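PDB 6PB3: rhizobiales Sp. Pch2 from Marine metagenome, which is a TRIP13-like AAA+ ATPase that probably remodels HORMA domain proteins, and so regulates cGAS-like enzymes in bacteriophage immunity. Local coordinates for residues S129-H134 with V153-D158. Numbering follows the deposited sequence.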
ATOM      1  N   SER A 129      23.985  25.711  -1.998  1.00 66.00           N
ATOM      2  CA  SER A 129      25.242  26.233  -2.531  1.00 72.85           C
ATOM      3  C   SER A 129      25.811  27.319  -1.631  1.00 74.02           C
ATOM      4  O   SER A 129      26.979  27.258  -1.229  1.00 81.29           O
ATOM      5  CB  SER A 129      25.031  26.778  -3.944  1.00 70.85           C
ATOM      6  OG  SER A 129      24.617  25.750  -4.818  1.00 98.80           O
ATOM      7  N   ALA A 130      24.999  28.332  -1.318  1.00 81.70           N
ATOM      8  CA  ALA A 130      25.475  29.431  -0.486  1.00 81.25           C
ATOM      9  C   ALA A 130      26.033  28.910   0.826  1.00 67.94           C
ATOM     10  O   ALA A 130      27.145  29.269   1.223  1.00 80.40           O
ATOM     11  CB  ALA A 130      24.349  30.431  -0.231  1.00 86.19           C
ATOM     12  N   ALA A 131      25.281  28.036   1.499  1.00 64.47           N
ATOM     13  CA  ALA A 131      25.736  27.474   2.766  1.00 70.69           C
ATOM     14  C   ALA A 131      27.096  26.806   2.613  1.00 84.14           C
ATOM     15  O   ALA A 131      27.991  26.991   3.448  1.00 79.72           O
ATOM     16  CB  ALA A 131      24.703  26.479   3.294  1.00 73.88           C
ATOM     17  N   PHE A 132      27.278  26.036   1.535  1.00 78.56           N
ATOM     18  CA  PHE A 132      28.551  25.351   1.351  1.00 78.86           C
ATOM     19  C   PHE A 132      29.656  26.329   0.986  1.00 75.01           C
ATOM     20  O   PHE A 132      30.796  26.174   1.437  1.00 66.94           O
ATOM     21  CB  PHE A 132      28.429  24.261   0.293  1.00 70.23           C
ATOM     22  CG  PHE A 132      27.955  22.955   0.845  1.00 65.62           C
ATOM     23  CD1 PHE A 132      28.780  22.198   1.658  1.00 57.45           C
ATOM     24  CD2 PHE A 132      26.681  22.497   0.578  1.00 70.19           C
ATOM     25  CE1 PHE A 132      28.351  20.994   2.162  1.00 57.50           C
ATOM     26  CE2 PHE A 132      26.244  21.299   1.089  1.00 63.90           C
ATOM     27  CZ  PHE A 132      27.073  20.549   1.881  1.00 63.03           C
ATOM     28  N   GLU A 133      29.343  27.345   0.183  1.00 66.86           N
ATOM     29  CA  GLU A 133      30.355  28.341  -0.138  1.00 73.61           C
ATOM     30  C   GLU A 133      30.810  29.082   1.116  1.00 87.53           C
ATOM     31  O   GLU A 133      32.010  29.299   1.326  1.00 79.00           O
ATOM     32  CB  GLU A 133      29.825  29.328  -1.170  1.00 78.62           C
ATOM     33  CG  GLU A 133      30.869  30.366  -1.557  1.00 86.82           C
ATOM     34  CD  GLU A 133      32.114  29.739  -2.158  1.00 98.15           C
ATOM     35  OE1 GLU A 133      31.991  28.694  -2.831  1.00100.61           O
ATOM     36  OE2 GLU A 133      33.215  30.289  -1.962  1.00104.66           O
ATOM     37  N   HIS A 134      29.859  29.481   1.961  1.00 87.99           N
ATOM     38  CA  HIS A 134      30.217  30.127   3.218  1.00 83.54           C
ATOM     39  C   HIS A 134      31.043  29.191   4.088  1.00 77.96           C
ATOM     40  O   HIS A 134      32.071  29.594   4.648  1.00 72.38           O
ATOM     41  CB  HIS A 134      28.952  30.578   3.950  1.00 81.81           C
ATOM     42  CG  HIS A 134      29.215  31.364   5.200  1.00 98.30           C
ATOM     43  ND1 HIS A 134      28.929  30.876   6.457  1.00 93.13           N
ATOM     44  CD2 HIS A 134      29.729  32.605   5.386  1.00 99.63           C
ATOM     45  CE1 HIS A 134      29.256  31.779   7.364  1.00 94.65           C
ATOM     46  NE2 HIS A 134      29.743  32.837   6.741  1.00 99.04           N
ATOM     47  N   VAL A 153      34.438  24.103  11.524  1.00 58.25           N
ATOM     48  CA  VAL A 153      33.122  24.568  11.107  1.00 55.50           C
ATOM     49  C   VAL A 153      32.217  23.360  10.917  1.00 64.93           C
ATOM     50  O   VAL A 153      32.518  22.486  10.099  1.00 56.42           O
ATOM     51  CB  VAL A 153      33.184  25.364   9.796  1.00 65.64           C
ATOM     52  CG1 VAL A 153      31.769  25.801   9.397  1.00 58.26           C
ATOM     53  CG2 VAL A 153      34.119  26.551   9.931  1.00 79.34           C
ATOM     54  N   ILE A 154      31.089  23.334  11.621  1.00 62.29           N
ATOM     55  CA  ILE A 154      30.104  22.274  11.450  1.00 49.29           C
ATOM     56  C   ILE A 154      28.893  22.863  10.750  1.00 53.51           C
ATOM     57  O   ILE A 154      28.321  23.861  11.207  1.00 57.09           O
ATOM     58  CB  ILE A 154      29.692  21.638  12.782  1.00 55.50           C
ATOM     59  CG1 ILE A 154      30.907  21.015  13.469  1.00 58.52           C
ATOM     60  CG2 ILE A 154      28.621  20.575  12.516  1.00 56.88           C
ATOM     61  CD1 ILE A 154      30.608  20.501  14.871  1.00 62.99           C
ATOM     62  N   LEU A 155      28.508  22.257   9.641  1.00 49.89           N
ATOM     63  CA  LEU A 155      27.272  22.610   8.968  1.00 51.51           C
ATOM     64  C   LEU A 155      26.208  21.607   9.413  1.00 55.02           C
ATOM     65  O   LEU A 155      26.422  20.393   9.336  1.00 55.55           O
ATOM     66  CB  LEU A 155      27.477  22.601   7.454  1.00 49.82           C
ATOM     67  CG  LEU A 155      26.293  22.987   6.573  1.00 65.22           C
ATOM     68  CD1 LEU A 155      25.890  24.443   6.783  1.00 63.42           C
ATOM     69  CD2 LEU A 155      26.661  22.740   5.117  1.00 77.63           C
ATOM     70  N   LEU A 156      25.081  22.106   9.903  1.00 51.10           N
ATOM     71  CA  LEU A 156      23.989  21.255  10.362  1.00 58.57           C
ATOM     72  C   LEU A 156      22.788  21.405   9.437  1.00 64.41           C
ATOM     73  O   LEU A 156      22.359  22.530   9.153  1.00 62.55           O
ATOM     74  CB  LEU A 156      23.609  21.606  11.807  1.00 56.79           C
ATOM     75  CG  LEU A 156      22.431  20.882  12.467  1.00 70.36           C
ATOM     76  CD1 LEU A 156      22.403  19.376  12.174  1.00 65.57           C
ATOM     77  CD2 LEU A 156      22.454  21.134  13.990  1.00 72.33           C
ATOM     78  N   VAL A 157      22.239  20.270   9.000  1.00 57.97           N
ATOM     79  CA  VAL A 157      21.101  20.206   8.085  1.00 66.81           C
ATOM     80  C   VAL A 157      19.972  19.411   8.743  1.00 82.25           C
ATOM     81  O   VAL A 157      20.128  18.211   9.013  1.00 74.13           O
ATOM     82  CB  VAL A 157      21.490  19.561   6.746  1.00 70.78           C
ATOM     83  CG1 VAL A 157      20.375  19.738   5.746  1.00 71.69           C
ATOM     84  CG2 VAL A 157      22.796  20.139   6.218  1.00 64.82           C
ATOM     85  N   ASP A 158      18.820  20.063   8.950  1.00 89.13           N
ATOM     86  CA  ASP A 158      17.676  19.474   9.646  1.00 89.45           C
ATOM     87  C   ASP A 158      16.705  18.748   8.720  1.00101.83           C
ATOM     88  O   ASP A 158      15.839  18.011   9.211  1.00102.26           O
ATOM     89  CB  ASP A 158      16.917  20.557  10.423  1.00 93.41           C
TER
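Ala131 of helix 124-141 faces Leu155 of strand 151-157 with their CA atoms 8.0 Å apart, the closest pair of CA atoms across the two segments and a spacing bridged by side chains alone. Three residues, Ala131, Phe132 and Leu155, make the contact; all are buried, and together the segments bury 123 Å². Leu155 carries more than half of that area because its two methyl branches have separate targets. Leu155 CD1 meets the methyl of Ala131, with Ala131 CB 4.2 Å away. Leu155 CD2 instead sits over one face of the Phe132 ring: it is 4.0 Å from the ring centroid and 17° off the ring normal, the geometry of a CH-pi contact. The methyl is displaced toward the rim, and the shortest distance, 3.8 Å, runs from Leu155 CD2 to Phe132 CE1. The Leu155 fork is brought to the helix by a first torsion that sets CG anti to the backbone N (chi1 -178°), while both Ala131 and Leu155 set out toward the opposing segment. Phe132 starts across this direction and its ring then swings closer; the two larger side chains cross at about a right angle.

Such apolar seating of a helix on a strand is characteristic of the alpha/beta core of an AAA+ P-loop ATPase. Phe132 also packs on helix 179-192, its ring plane at about 60° to that of Phe183, beside Ile187 and Leu190, and touches Val199 of strand 197-203. Strand 151-157 runs parallel to its neighbours, 105-111 and 197-203, within the central sheet that helix 124-141 covers here.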